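Local coordinates for protein CCMAN5 (Cellulosimicrobium cellulans, PDB 2XSG) that probably hydrolyses terminal alpha-mannose linkages as a calcium-binding family 92 glycoside hydrolase, a bacterial mannosidase that enables mannose-6-phosphate modification of yeast-made human lysosomal enzymes, at residues A[89-94]-A[215-220]; A[439-444]-A[488-493]; A[534-539]-A[623-628]; A[693-698]-A[712-717]. All coordinates share one frame; numbering follows the deposited sequence.

Interaction 1: residues A[89-94]-A[215-220]; sequences TARPGT and QTWGDD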
loop_
_atom_site.group_PDB
_atom_site.type_symbol
_atom_site.label_atom_id
_atom_site.label_comp_id
_atom_site.label_asym_id
_atom_site.label_seq_id
_atom_site.Cartn_x
_atom_site.Cartn_y
_atom_site.Cartn_z
ATOM N N THR A 89 11.828 11.090 37.229
ATOM C CA THR A 89 11.060 11.615 38.372
ATOM C C THR A 89 9.850 12.409 37.864
ATOM O O THR A 89 9.057 12.918 38.655
ATOM C CB THR A 89 11.915 12.546 39.306
ATOM O OG1 THR A 89 12.344 13.709 38.586
ATOM C CG2 THR A 89 13.132 11.835 39.860
ATOM N N ALA A 90 9.735 12.523 36.536
ATOM C CA ALA A 90 8.593 13.157 35.872
ATOM C C ALA A 90 8.423 12.515 34.494
ATOM O O ALA A 90 9.225 11.654 34.109
ATOM C CB ALA A 90 8.795 14.678 35.736
ATOM N N ARG A 91 7.391 12.925 33.764
ATOM C CA ARG A 91 7.159 12.414 32.412
ATOM C C ARG A 91 8.427 12.658 31.571
ATOM O O ARG A 91 8.989 13.748 31.620
ATOM C CB ARG A 91 5.940 13.082 31.788
ATOM C CG ARG A 91 5.577 12.527 30.397
ATOM C CD ARG A 91 6.029 13.389 29.184
ATOM N NE ARG A 91 5.249 12.948 28.019
ATOM C CZ ARG A 91 5.603 11.960 27.201
ATOM N NH1 ARG A 91 6.783 11.355 27.349
ATOM N NH2 ARG A 91 4.795 11.598 26.210
ATOM N N PRO A 92 8.901 11.629 30.839
ATOM C CA PRO A 92 10.181 11.757 30.134
ATOM C C PRO A 92 10.156 12.823 29.052
ATOM O O PRO A 92 9.149 12.972 28.357
ATOM C CB PRO A 92 10.357 10.381 29.499
ATOM C CG PRO A 92 9.644 9.454 30.448
ATOM C CD PRO A 92 8.432 10.229 30.867
ATOM N N GLY A 93 11.244 13.574 28.941
ATOM C CA GLY A 93 11.497 14.375 27.737
ATOM C C GLY A 93 11.893 13.420 26.628
ATOM O O GLY A 93 12.715 12.526 26.841
ATOM N N THR A 94 11.295 13.582 25.451
ATOM C CA THR A 94 11.507 12.651 24.329
ATOM C C THR A 94 12.953 12.625 23.841
ATOM O O THR A 94 13.408 11.626 23.322
ATOM C CB THR A 94 10.593 12.975 23.121
ATOM O OG1 THR A 94 11.123 14.103 22.398
ATOM C CG2 THR A 94 9.172 13.269 23.568
ATOM N N GLN A 215 5.639 2.914 37.459
ATOM C CA GLN A 215 5.065 4.216 37.715
ATOM C C GLN A 215 4.392 4.696 36.442
ATOM O O GLN A 215 4.783 4.299 35.333
ATOM C CB GLN A 215 6.150 5.195 38.122
ATOM C CG GLN A 215 6.715 4.902 39.503
ATOM C CD GLN A 215 7.631 5.996 39.993
ATOM O OE1 GLN A 215 8.613 6.352 39.334
ATOM N NE2 GLN A 215 7.315 6.543 41.164
ATOM N N THR A 216 3.377 5.541 36.591
ATOM C CA THR A 216 2.646 6.034 35.431
ATOM C C THR A 216 2.678 7.538 35.406
ATOM O O THR A 216 3.036 8.160 36.400
ATOM C CB THR A 216 1.188 5.578 35.447
ATOM O OG1 THR A 216 0.537 6.122 36.603
ATOM C CG2 THR A 216 1.107 4.043 35.458
ATOM N N TRP A 217 2.315 8.108 34.267
ATOM C CA TRP A 217 2.096 9.552 34.153
ATOM C C TRP A 217 0.823 9.884 33.371
ATOM O O TRP A 217 0.392 9.114 32.518
ATOM C CB TRP A 217 3.302 10.255 33.527
ATOM C CG TRP A 217 3.408 10.107 32.040
ATOM C CD1 TRP A 217 2.681 10.774 31.100
ATOM C CD2 TRP A 217 4.305 9.254 31.319
ATOM N NE1 TRP A 217 3.061 10.385 29.838
ATOM C CE2 TRP A 217 4.057 9.456 29.942
ATOM C CE3 TRP A 217 5.304 8.347 31.703
ATOM C CZ2 TRP A 217 4.772 8.791 28.941
ATOM C CZ3 TRP A 217 6.013 7.667 30.703
ATOM C CH2 TRP A 217 5.743 7.901 29.340
ATOM N N GLY A 218 0.242 11.036 33.678
ATOM C CA GLY A 218 -0.862 11.591 32.921
ATOM C C GLY A 218 -0.494 12.982 32.431
ATOM O O GLY A 218 0.711 13.359 32.383
ATOM N N ASP A 219 -1.520 13.759 32.098
ATOM C CA ASP A 219 -1.337 15.027 31.377
ATOM C C ASP A 219 -0.684 16.160 32.167
ATOM O O ASP A 219 -0.267 17.170 31.581
ATOM C CB ASP A 219 -2.667 15.485 30.795
ATOM C CG ASP A 219 -3.144 14.582 29.666
ATOM O OD1 ASP A 219 -2.559 14.649 28.556
ATOM O OD2 ASP A 219 -4.096 13.806 29.902
ATOM N N ASP A 220 -0.616 16.005 33.485
ATOM C CA ASP A 220 0.115 16.954 34.341
ATOM C C ASP A 220 1.615 16.649 34.418
ATOM O O ASP A 220 2.326 17.269 35.198
ATOM C CB ASP A 220 -0.495 17.031 35.746
ATOM C CG ASP A 220 -0.395 15.703 36.545
ATOM O OD1 ASP A 220 0.304 14.747 36.127
ATOM O OD2 ASP A 220 -1.050 15.632 37.617
#

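Interaction 2: residues A[439-444]-A[488-493]; sequences GQYSAD and ASWPIE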
loop_
_atom_site.group_PDB
_atom_site.type_symbol
_atom_site.label_atom_id
_atom_site.label_comp_id
_atom_site.label_asym_id
_atom_site.label_seq_id
_atom_site.Cartn_x
_atom_site.Cartn_y
_atom_site.Cartn_z
ATOM N N GLY A 439 -21.596 9.580 -5.055
ATOM C CA GLY A 439 -22.267 10.868 -5.175
ATOM C C GLY A 439 -23.037 10.916 -6.476
ATOM O O GLY A 439 -22.883 10.036 -7.333
ATOM N N GLN A 440 -23.866 11.945 -6.613
ATOM C CA GLN A 440 -24.645 12.189 -7.827
ATOM C C GLN A 440 -24.227 13.515 -8.445
ATOM O O GLN A 440 -23.903 14.461 -7.723
ATOM C CB GLN A 440 -26.146 12.262 -7.520
ATOM C CG GLN A 440 -26.592 11.497 -6.286
ATOM C CD GLN A 440 -26.493 10.015 -6.474
ATOM O OE1 GLN A 440 -26.864 9.485 -7.536
ATOM N NE2 GLN A 440 -25.984 9.316 -5.449
ATOM N N TYR A 441 -24.234 13.586 -9.778
ATOM C CA TYR A 441 -24.151 14.877 -10.459
ATOM C C TYR A 441 -25.327 15.751 -9.971
ATOM O O TYR A 441 -26.424 15.229 -9.703
ATOM C CB TYR A 441 -24.223 14.690 -11.977
ATOM C CG TYR A 441 -22.987 14.068 -12.603
ATOM C CD1 TYR A 441 -21.753 14.723 -12.556
ATOM C CD2 TYR A 441 -23.060 12.839 -13.256
ATOM C CE1 TYR A 441 -20.609 14.154 -13.125
ATOM C CE2 TYR A 441 -21.935 12.261 -13.830
ATOM C CZ TYR A 441 -20.717 12.924 -13.766
ATOM O OH TYR A 441 -19.620 12.362 -14.338
ATOM N N SER A 442 -25.100 17.057 -9.831
ATOM C CA SER A 442 -26.195 17.987 -9.535
ATOM C C SER A 442 -27.140 18.097 -10.752
ATOM O O SER A 442 -26.809 17.625 -11.851
ATOM C CB SER A 442 -25.644 19.371 -9.197
ATOM O OG SER A 442 -25.212 20.035 -10.386
ATOM N N ALA A 443 -28.305 18.725 -10.551
ATOM C CA ALA A 443 -29.222 19.013 -11.652
ATOM C C ALA A 443 -28.491 19.602 -12.864
ATOM O O ALA A 443 -28.573 19.059 -13.970
ATOM C CB ALA A 443 -30.366 19.962 -11.181
ATOM N N ASP A 444 -27.766 20.698 -12.653
ATOM C CA ASP A 444 -27.087 21.377 -13.764
ATOM C C ASP A 444 -26.064 20.473 -14.423
ATOM O O ASP A 444 -25.920 20.486 -15.643
ATOM C CB ASP A 444 -26.465 22.703 -13.323
ATOM C CG ASP A 444 -27.517 23.796 -13.088
ATOM O OD1 ASP A 444 -28.617 23.700 -13.673
ATOM O OD2 ASP A 444 -27.240 24.745 -12.315
ATOM N N ALA A 488 -21.575 6.990 -16.937
ATOM C CA ALA A 488 -20.146 6.667 -17.003
ATOM C C ALA A 488 -19.523 6.947 -18.369
ATOM O O ALA A 488 -18.320 7.107 -18.463
ATOM C CB ALA A 488 -19.898 5.217 -16.607
ATOM N N SER A 489 -20.339 7.014 -19.415
ATOM C CA SER A 489 -19.848 7.355 -20.746
ATOM C C SER A 489 -19.595 8.868 -20.889
ATOM O O SER A 489 -18.797 9.285 -21.736
ATOM C CB SER A 489 -20.818 6.853 -21.832
ATOM O OG SER A 489 -21.983 7.673 -21.886
ATOM N N TRP A 490 -20.240 9.670 -20.036
ATOM C CA TRP A 490 -20.245 11.145 -20.168
ATOM C C TRP A 490 -18.860 11.841 -20.142
ATOM O O TRP A 490 -18.594 12.729 -20.980
ATOM C CB TRP A 490 -21.195 11.801 -19.146
ATOM C CG TRP A 490 -22.706 11.543 -19.325
ATOM C CD1 TRP A 490 -23.338 10.976 -20.409
ATOM C CD2 TRP A 490 -23.755 11.896 -18.398
ATOM N NE1 TRP A 490 -24.692 10.929 -20.188
ATOM C CE2 TRP A 490 -24.973 11.492 -18.971
ATOM C CE3 TRP A 490 -23.771 12.505 -17.137
ATOM C CZ2 TRP A 490 -26.202 11.673 -18.326
ATOM C CZ3 TRP A 490 -24.975 12.686 -16.501
ATOM C CH2 TRP A 490 -26.182 12.274 -17.094
ATOM N N PRO A 491 -17.974 11.460 -19.185
ATOM C CA PRO A 491 -16.695 12.171 -19.110
ATOM C C PRO A 491 -15.899 12.059 -20.409
ATOM O O PRO A 491 -15.377 13.065 -20.891
ATOM C CB PRO A 491 -15.958 11.469 -17.972
ATOM C CG PRO A 491 -17.013 10.835 -17.165
ATOM C CD PRO A 491 -18.123 10.485 -18.093
ATOM N N ILE A 492 -15.830 10.854 -20.975
ATOM C CA ILE A 492 -15.140 10.652 -22.262
ATOM C C ILE A 492 -15.774 11.471 -23.398
ATOM O O ILE A 492 -15.082 12.174 -24.126
ATOM C CB ILE A 492 -15.041 9.157 -22.654
ATOM C CG1 ILE A 492 -14.027 8.425 -21.758
ATOM C CG2 ILE A 492 -14.603 8.999 -24.112
ATOM C CD1 ILE A 492 -14.243 6.924 -21.716
ATOM N N GLU A 493 -17.086 11.382 -23.543
ATOM C CA GLU A 493 -17.761 12.043 -24.658
ATOM C C GLU A 493 -17.716 13.560 -24.542
ATOM O O GLU A 493 -17.456 14.247 -25.526
ATOM C CB GLU A 493 -19.212 11.571 -24.740
ATOM C CG GLU A 493 -20.011 12.109 -25.914
ATOM C CD GLU A 493 -21.488 12.213 -25.573
ATOM O OE1 GLU A 493 -21.936 11.498 -24.641
ATOM O OE2 GLU A 493 -22.194 13.017 -26.226
#

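Interaction 3: residues A[534-539]-A[623-628]; sequences LYQGTL and YIATGS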
loop_
_atom_site.group_PDB
_atom_site.type_symbol
_atom_site.label_atom_id
_atom_site.label_comp_id
_atom_site.label_asym_id
_atom_site.label_seq_id
_atom_site.Cartn_x
_atom_site.Cartn_y
_atom_site.Cartn_z
ATOM N N LEU A 534 -7.010 19.734 -10.990
ATOM C CA LEU A 534 -6.608 18.334 -10.864
ATOM C C LEU A 534 -5.748 18.043 -9.641
ATOM O O LEU A 534 -4.923 18.860 -9.229
ATOM C CB LEU A 534 -5.841 17.860 -12.104
ATOM C CG LEU A 534 -6.538 17.782 -13.460
ATOM C CD1 LEU A 534 -5.497 17.457 -14.507
ATOM C CD2 LEU A 534 -7.642 16.741 -13.481
ATOM N N TYR A 535 -5.931 16.848 -9.086
ATOM C CA TYR A 535 -5.146 16.419 -7.940
ATOM C C TYR A 535 -3.969 15.516 -8.305
ATOM O O TYR A 535 -4.170 14.412 -8.831
ATOM C CB TYR A 535 -6.053 15.757 -6.898
ATOM C CG TYR A 535 -6.731 16.780 -6.011
ATOM C CD1 TYR A 535 -6.218 17.073 -4.738
ATOM C CD2 TYR A 535 -7.872 17.478 -6.448
ATOM C CE1 TYR A 535 -6.832 18.033 -3.920
ATOM C CE2 TYR A 535 -8.483 18.429 -5.648
ATOM C CZ TYR A 535 -7.956 18.708 -4.386
ATOM O OH TYR A 535 -8.552 19.657 -3.581
ATOM N N GLN A 536 -2.756 15.996 -8.009
ATOM C CA GLN A 536 -1.522 15.229 -8.159
ATOM C C GLN A 536 -1.279 14.708 -9.583
ATOM O O GLN A 536 -0.724 13.617 -9.767
ATOM C CB GLN A 536 -1.507 14.056 -7.193
ATOM C CG GLN A 536 -1.088 14.348 -5.760
ATOM C CD GLN A 536 -0.946 13.029 -4.990
ATOM O OE1 GLN A 536 -1.941 12.476 -4.514
ATOM N NE2 GLN A 536 0.296 12.503 -4.892
ATOM N N GLY A 537 -1.671 15.496 -10.586
ATOM C CA GLY A 537 -1.365 15.139 -11.971
ATOM C C GLY A 537 -1.731 16.171 -13.016
ATOM O O GLY A 537 -2.175 17.283 -12.694
ATOM N N THR A 538 -1.550 15.775 -14.279
ATOM C CA THR A 538 -1.741 16.647 -15.428
ATOM C C THR A 538 -2.901 16.116 -16.260
ATOM O O THR A 538 -3.309 14.953 -16.098
ATOM C CB THR A 538 -0.499 16.649 -16.349
ATOM O OG1 THR A 538 -0.427 15.401 -17.039
ATOM C CG2 THR A 538 0.791 16.881 -15.571
ATOM N N LEU A 539 -3.404 16.945 -17.166
ATOM C CA LEU A 539 -4.455 16.514 -18.091
ATOM C C LEU A 539 -4.035 15.316 -18.968
ATOM O O LEU A 539 -4.809 14.384 -19.129
ATOM C CB LEU A 539 -4.984 17.688 -18.923
ATOM C CG LEU A 539 -5.787 18.698 -18.088
ATOM C CD1 LEU A 539 -5.806 20.056 -18.734
ATOM C CD2 LEU A 539 -7.201 18.215 -17.796
ATOM N N TYR A 623 8.213 14.130 -13.900
ATOM C CA TYR A 623 7.306 14.473 -12.810
ATOM C C TYR A 623 7.598 13.797 -11.465
ATOM O O TYR A 623 7.961 12.626 -11.405
ATOM C CB TYR A 623 5.864 14.183 -13.226
ATOM C CG TYR A 623 5.383 14.979 -14.436
ATOM C CD1 TYR A 623 5.430 14.429 -15.717
ATOM C CD2 TYR A 623 4.844 16.250 -14.291
ATOM C CE1 TYR A 623 4.968 15.136 -16.825
ATOM C CE2 TYR A 623 4.397 16.974 -15.397
ATOM C CZ TYR A 623 4.459 16.407 -16.657
ATOM O OH TYR A 623 4.007 17.103 -17.758
ATOM N N ILE A 624 7.427 14.571 -10.392
ATOM C CA ILE A 624 7.371 14.048 -9.012
ATOM C C ILE A 624 5.900 13.946 -8.619
ATOM O O ILE A 624 5.034 14.220 -9.443
ATOM C CB ILE A 624 8.201 14.921 -7.998
ATOM C CG1 ILE A 624 7.907 16.420 -8.172
ATOM C CG2 ILE A 624 9.709 14.639 -8.161
ATOM C CD1 ILE A 624 8.523 17.320 -7.096
ATOM N N ALA A 625 5.610 13.526 -7.391
ATOM C CA ALA A 625 4.240 13.221 -6.989
ATOM C C ALA A 625 3.549 14.380 -6.289
ATOM O O ALA A 625 2.381 14.278 -5.936
ATOM C CB ALA A 625 4.194 11.962 -6.131
ATOM N N THR A 626 4.279 15.476 -6.091
ATOM C CA THR A 626 3.766 16.647 -5.386
ATOM C C THR A 626 4.470 17.895 -5.939
ATOM O O THR A 626 5.374 17.778 -6.766
ATOM C CB THR A 626 3.919 16.511 -3.844
ATOM O OG1 THR A 626 3.154 17.529 -3.205
ATOM C CG2 THR A 626 5.413 16.624 -3.407
ATOM N N GLY A 627 4.027 19.079 -5.524
ATOM C CA GLY A 627 4.546 20.341 -6.059
ATOM C C GLY A 627 6.068 20.442 -6.077
ATOM O O GLY A 627 6.675 20.766 -7.100
ATOM N N SER A 628 6.688 20.174 -4.936
ATOM C CA SER A 628 8.129 20.263 -4.845
ATOM C C SER A 628 8.676 19.365 -3.730
ATOM O O SER A 628 7.935 18.932 -2.834
ATOM C CB SER A 628 8.539 21.717 -4.610
ATOM O OG SER A 628 8.199 22.137 -3.295
HETATM O O HOH W 1 1.788 15.268 -18.603
#

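Interaction 4: residues A[693-698]-A[712-717]; sequences FFDSTT and DGVSED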
loop_
_atom_site.group_PDB
_atom_site.type_symbol
_atom_site.label_atom_id
_atom_site.label_comp_id
_atom_site.label_asym_id
_atom_site.label_seq_id
_atom_site.Cartn_x
_atom_site.Cartn_y
_atom_site.Cartn_z
ATOM N N PHE A 693 9.638 -10.615 -16.704
ATOM C CA PHE A 693 11.064 -10.427 -16.395
ATOM C C PHE A 693 11.866 -11.712 -16.372
ATOM O O PHE A 693 13.052 -11.686 -16.661
ATOM C CB PHE A 693 11.295 -9.788 -15.011
ATOM C CG PHE A 693 10.641 -8.452 -14.797
ATOM C CD1 PHE A 693 9.950 -7.793 -15.812
ATOM C CD2 PHE A 693 10.778 -7.828 -13.560
ATOM C CE1 PHE A 693 9.370 -6.565 -15.580
ATOM C CE2 PHE A 693 10.194 -6.600 -13.313
ATOM C CZ PHE A 693 9.492 -5.961 -14.327
ATOM N N PHE A 694 11.234 -12.812 -15.975
ATOM C CA PHE A 694 11.975 -14.019 -15.596
ATOM C C PHE A 694 11.753 -15.197 -16.536
ATOM O O PHE A 694 10.708 -15.301 -17.188
ATOM C CB PHE A 694 11.639 -14.411 -14.155
ATOM C CG PHE A 694 11.862 -13.297 -13.157
ATOM C CD1 PHE A 694 13.128 -12.777 -12.943
ATOM C CD2 PHE A 694 10.808 -12.768 -12.436
ATOM C CE1 PHE A 694 13.331 -11.742 -12.019
ATOM C CE2 PHE A 694 11.004 -11.734 -11.514
ATOM C CZ PHE A 694 12.261 -11.231 -11.302
ATOM N N ASP A 695 12.746 -16.080 -16.597
ATOM C CA ASP A 695 12.687 -17.268 -17.449
ATOM C C ASP A 695 11.447 -18.107 -17.158
ATOM O O ASP A 695 10.795 -18.579 -18.077
ATOM C CB ASP A 695 13.953 -18.119 -17.290
ATOM C CG ASP A 695 15.196 -17.359 -17.654
ATOM O OD1 ASP A 695 15.422 -16.299 -17.032
ATOM O OD2 ASP A 695 15.933 -17.809 -18.566
ATOM N N SER A 696 11.141 -18.285 -15.875
ATOM C CA SER A 696 9.924 -18.958 -15.447
ATOM C C SER A 696 9.400 -18.283 -14.175
ATOM O O SER A 696 10.185 -17.956 -13.272
ATOM C CB SER A 696 10.196 -20.449 -15.186
ATOM O OG SER A 696 9.018 -21.118 -14.742
ATOM N N THR A 697 8.087 -18.060 -14.125
ATOM C CA THR A 697 7.410 -17.578 -12.916
ATOM C C THR A 697 6.156 -18.445 -12.668
ATOM O O THR A 697 5.304 -18.550 -13.553
ATOM C CB THR A 697 7.080 -16.082 -13.030
ATOM O OG1 THR A 697 8.307 -15.327 -13.015
ATOM C CG2 THR A 697 6.173 -15.625 -11.900
ATOM N N THR A 698 6.085 -19.092 -11.499
ATOM C CA THR A 698 5.002 -20.035 -11.154
ATOM C C THR A 698 4.213 -19.541 -9.940
ATOM O O THR A 698 4.769 -19.354 -8.851
ATOM C CB THR A 698 5.557 -21.473 -10.852
ATOM O OG1 THR A 698 6.281 -21.966 -11.990
ATOM C CG2 THR A 698 4.442 -22.450 -10.515
ATOM N N ASP A 712 10.952 -17.496 -22.669
ATOM C CA ASP A 712 12.085 -18.250 -23.174
ATOM C C ASP A 712 13.094 -17.317 -23.815
ATOM O O ASP A 712 12.748 -16.517 -24.664
ATOM C CB ASP A 712 11.603 -19.335 -24.134
ATOM C CG ASP A 712 10.961 -20.498 -23.400
ATOM O OD1 ASP A 712 9.708 -20.631 -23.411
ATOM O OD2 ASP A 712 11.724 -21.276 -22.777
ATOM N N GLY A 713 14.340 -17.387 -23.360
ATOM C CA GLY A 713 15.363 -16.473 -23.852
ATOM C C GLY A 713 15.311 -15.035 -23.334
ATOM O O GLY A 713 16.035 -14.193 -23.834
ATOM N N VAL A 714 14.490 -14.741 -22.328
ATOM C CA VAL A 714 14.454 -13.383 -21.747
ATOM C C VAL A 714 15.830 -12.973 -21.212
ATOM O O VAL A 714 16.540 -13.784 -20.629
ATOM C CB VAL A 714 13.397 -13.243 -20.615
ATOM C CG1 VAL A 714 13.826 -14.000 -19.352
ATOM C CG2 VAL A 714 13.116 -11.764 -20.297
ATOM N N SER A 715 16.195 -11.713 -21.409
ATOM C CA SER A 715 17.421 -11.169 -20.833
ATOM C C SER A 715 17.205 -9.692 -20.614
ATOM O O SER A 715 16.103 -9.187 -20.888
ATOM C CB SER A 715 18.602 -11.380 -21.790
ATOM O OG SER A 715 18.525 -10.451 -22.837
ATOM N N GLU A 716 18.242 -8.996 -20.148
ATOM C CA GLU A 716 18.191 -7.543 -20.011
ATOM C C GLU A 716 17.969 -6.865 -21.354
ATOM O O GLU A 716 17.457 -5.758 -21.417
ATOM C CB GLU A 716 19.447 -6.997 -19.314
ATOM C CG GLU A 716 19.439 -7.213 -17.806
ATOM C CD GLU A 716 20.665 -6.615 -17.105
ATOM O OE1 GLU A 716 21.770 -6.642 -17.678
ATOM O OE2 GLU A 716 20.516 -6.137 -15.967
ATOM N N ASP A 717 18.332 -7.547 -22.431
ATOM C CA ASP A 717 18.223 -6.986 -23.766
ATOM C C ASP A 717 17.058 -7.614 -24.510
ATOM O O ASP A 717 16.471 -6.988 -25.391
ATOM C CB ASP A 717 19.519 -7.218 -24.556
ATOM C CG ASP A 717 20.702 -6.427 -24.007
ATOM O OD1 ASP A 717 20.585 -5.200 -23.815
ATOM O OD2 ASP A 717 21.770 -7.043 -23.794
HETATM O O HOH W 2 14.759 -19.078 -20.991
HETATM O O HOH W 3 17.120 -16.224 -20.368
#

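Interaction 1: residues A[89-94]-A[215-220]
Arg91 runs across one face of the Trp217 indole, and the ring of Pro92 rests on the same face further along. The arginine starts near the pyrrole end. Its CB is 3.9 Å from Trp217 CG. With CG anti to the backbone N (chi1 -176°), the next carbon is carried over the indole. Arg91 CG sits 3.3 Å from the centroid of the five-membered ring of Trp217, nearly on its normal, a close CH-pi contact. The chain then bends at chi2 and continues toward the benzo part. NE passes 3.8 Å from Trp217 NE1. CZ and NH1 come to Trp217 CZ2, NH1 at 3.6 Å. The guanidinium is turned 38° from the indole plane, so the two flat groups are tilted and not stacked in parallel. At the tip, NH1 gives a bent hydrogen bond of 3.0 Å to Pro92 O. It also forms a salt bridge with Asp162, and NH2 forms one with Asp233. The same Asp233 oxygen accepts from Trp217 NE1, so one carboxylate ties the guanidinium to the indole. Pro92 CD adds a second CH-pi contact, 3.8 Å from the centroid of the six-membered ring of Trp217. The charged end of Arg91 is thus balanced by acids, while its aliphatic part is packed on carbon. Trp217 ends strand 212-217 of a five-stranded antiparallel sheet in the N-terminal domain. Its side chain also touches Val160 and Asp162 of strand 158-162 and Ile237 of strand 235-240, and the loop after strand 80-84 folds over it.

Interaction 2: residues A[439-444]-A[488-493]
Tyr441 and Trp490 have the nearest CA atoms of the two segments, still 11.1 Å apart, so long side chains must bridge the gap. Tyr441 lies in the turn between helices 427-438 and 443-448. Trp490 belongs to helix 478-495. Tyr441 CG stands anti to its carbonyl carbon (chi1 -71°), which brings the ring alongside the indole. The two side chains slide past each other in opposite senses. Tyr441 CD2 is 3.8 Å from Trp490 CZ3, and Tyr441 CE2 lies at the same distance from Trp490 CE3. The ring planes meet obliquely, at 36°. The Tyr441 hydroxyl passes Pro491 CG at 4.1 Å. Trp490 NE1 is hydrogen-bonded to Glu486 OE2, one turn back in its helix. Arg461 makes a cation-pi contact with the tyrosine ring. Replacing Tyr441 by alanine is likely to open a gap beside the Trp490 ring and leave Arg461 without its aromatic partner. The helix is kinked here: Pro491 has no N-H to give, and Ile492 N also lacks its bond to the turn before. Aromatic packing of a turn on a helix here is consistent with the all-helical (alpha/alpha)6 barrel of family 92 catalytic domains.

Interaction 3: residues A[534-539]-A[623-628]
The carboxamide of Gln536 reaches Ala625 O in its own plane, and the ring of Tyr623 meets the methyl of Thr538 at a slant. Both pairs join the loop before helix 539-542 to the end of strand 618-623 and the loop after it. They lie in the family 92 catalytic domain, which has the (alpha/alpha)6 barrel fold, beside its calcium site. Gln536 NE2 donates to Ala625 O over 2.9 Å. At 167° the bond is nearly straight, and the acceptor lies 6° out of the amide plane. This bond limits how the amide can turn. The donor is somewhat tilted from the plane of the Ala625 carbonyl. Gln536 CG packs 3.5 Å from Ala625 O. The Gln536 side chain lies about 4 Å from the bound calcium ion, whose site includes Asn588, Glu589 and Asp662. The backbone oxygen of Gln536 accepts from Asn588 ND2, which places the residue in the second shell of the metal. In the second pair, Thr538 CG2 touches Tyr623 CE2 at 3.6 Å. With chi1 at 72°, CG2 is anti to the carbonyl carbon and faces the ring, while OG1 caps the helix that starts at Leu539. Tyr623 OH is also bonded to Ala527 O. A water bridges the two hydroxyls: it donates a hydrogen bond to Tyr623 OH over 3.0 Å and lies 2.7 Å from Thr538 OG1.

Interaction 4: residues A[693-698]-A[712-717]
Val714 pushes its two methyls against the backbone of residues 693-695, while the Asp695 side chain crosses it at a slant. CG1 lies between the backbone N and the carbonyl carbon of its own residue (chi1 71°), which aims it at the neighbouring chain: it is 3.6 Å from Asp695 N. CG2, anti to the valine's own backbone N, touches Phe693 O at 3.6 Å, and CG1 meets that oxygen too. Asp695 OD1 is 3.6 Å from Val714 CG1. Asp695 OD1 is also hydrogen-bonded to Ser298 OG. The other oxygen, OD2, faces water. One water donates to Asp695 OD2 and accepts from Gly713 N at 2.9 Å. A second donates to Asp695 OD2 at 2.7 Å and lies near Val714 O, though that last step is too short to be trusted. Asp695 and Ser696 both face Asp296 of strand 293-296, a classic beta bulge at the start of strand 696-700 in a six-stranded mixed sheet. The CB of Phe694 points away from residues 712-717, and Phe693 CB sits over the centre of the Phe694 ring, 3.8 Å above the plane. Arg612 of helix 604-616 touches Val714 as well. A glycine in place of Val714 would probably open a gap over Phe693 O and Asp695 N and remove the methyl that Asp695 OD1 packs against. Just beyond the valine, Ser715 OG accepts from Asp717 N at 2.9 Å, an ST turn.

How the interactions relate
From the N terminus, the four contacts follow one another in series, and none nests in or crosses another. Interaction 1 closes a span of 120 residues, rich in strand, within the N-terminal domain. Interaction 2 closes a mostly helical span of 43 residues in the catalytic domain. Interaction 3 closes a span of 83 residues of that domain beside the calcium ion, and its nearest atoms lie about 10 Å from those of interaction 2. Interaction 4 closes the shortest span, 13 residues around strand 706-712 in the late mixed sheet. Interactions 1 and 4 lie on opposite sides of the chain's centre, their own centres about 58 Å apart.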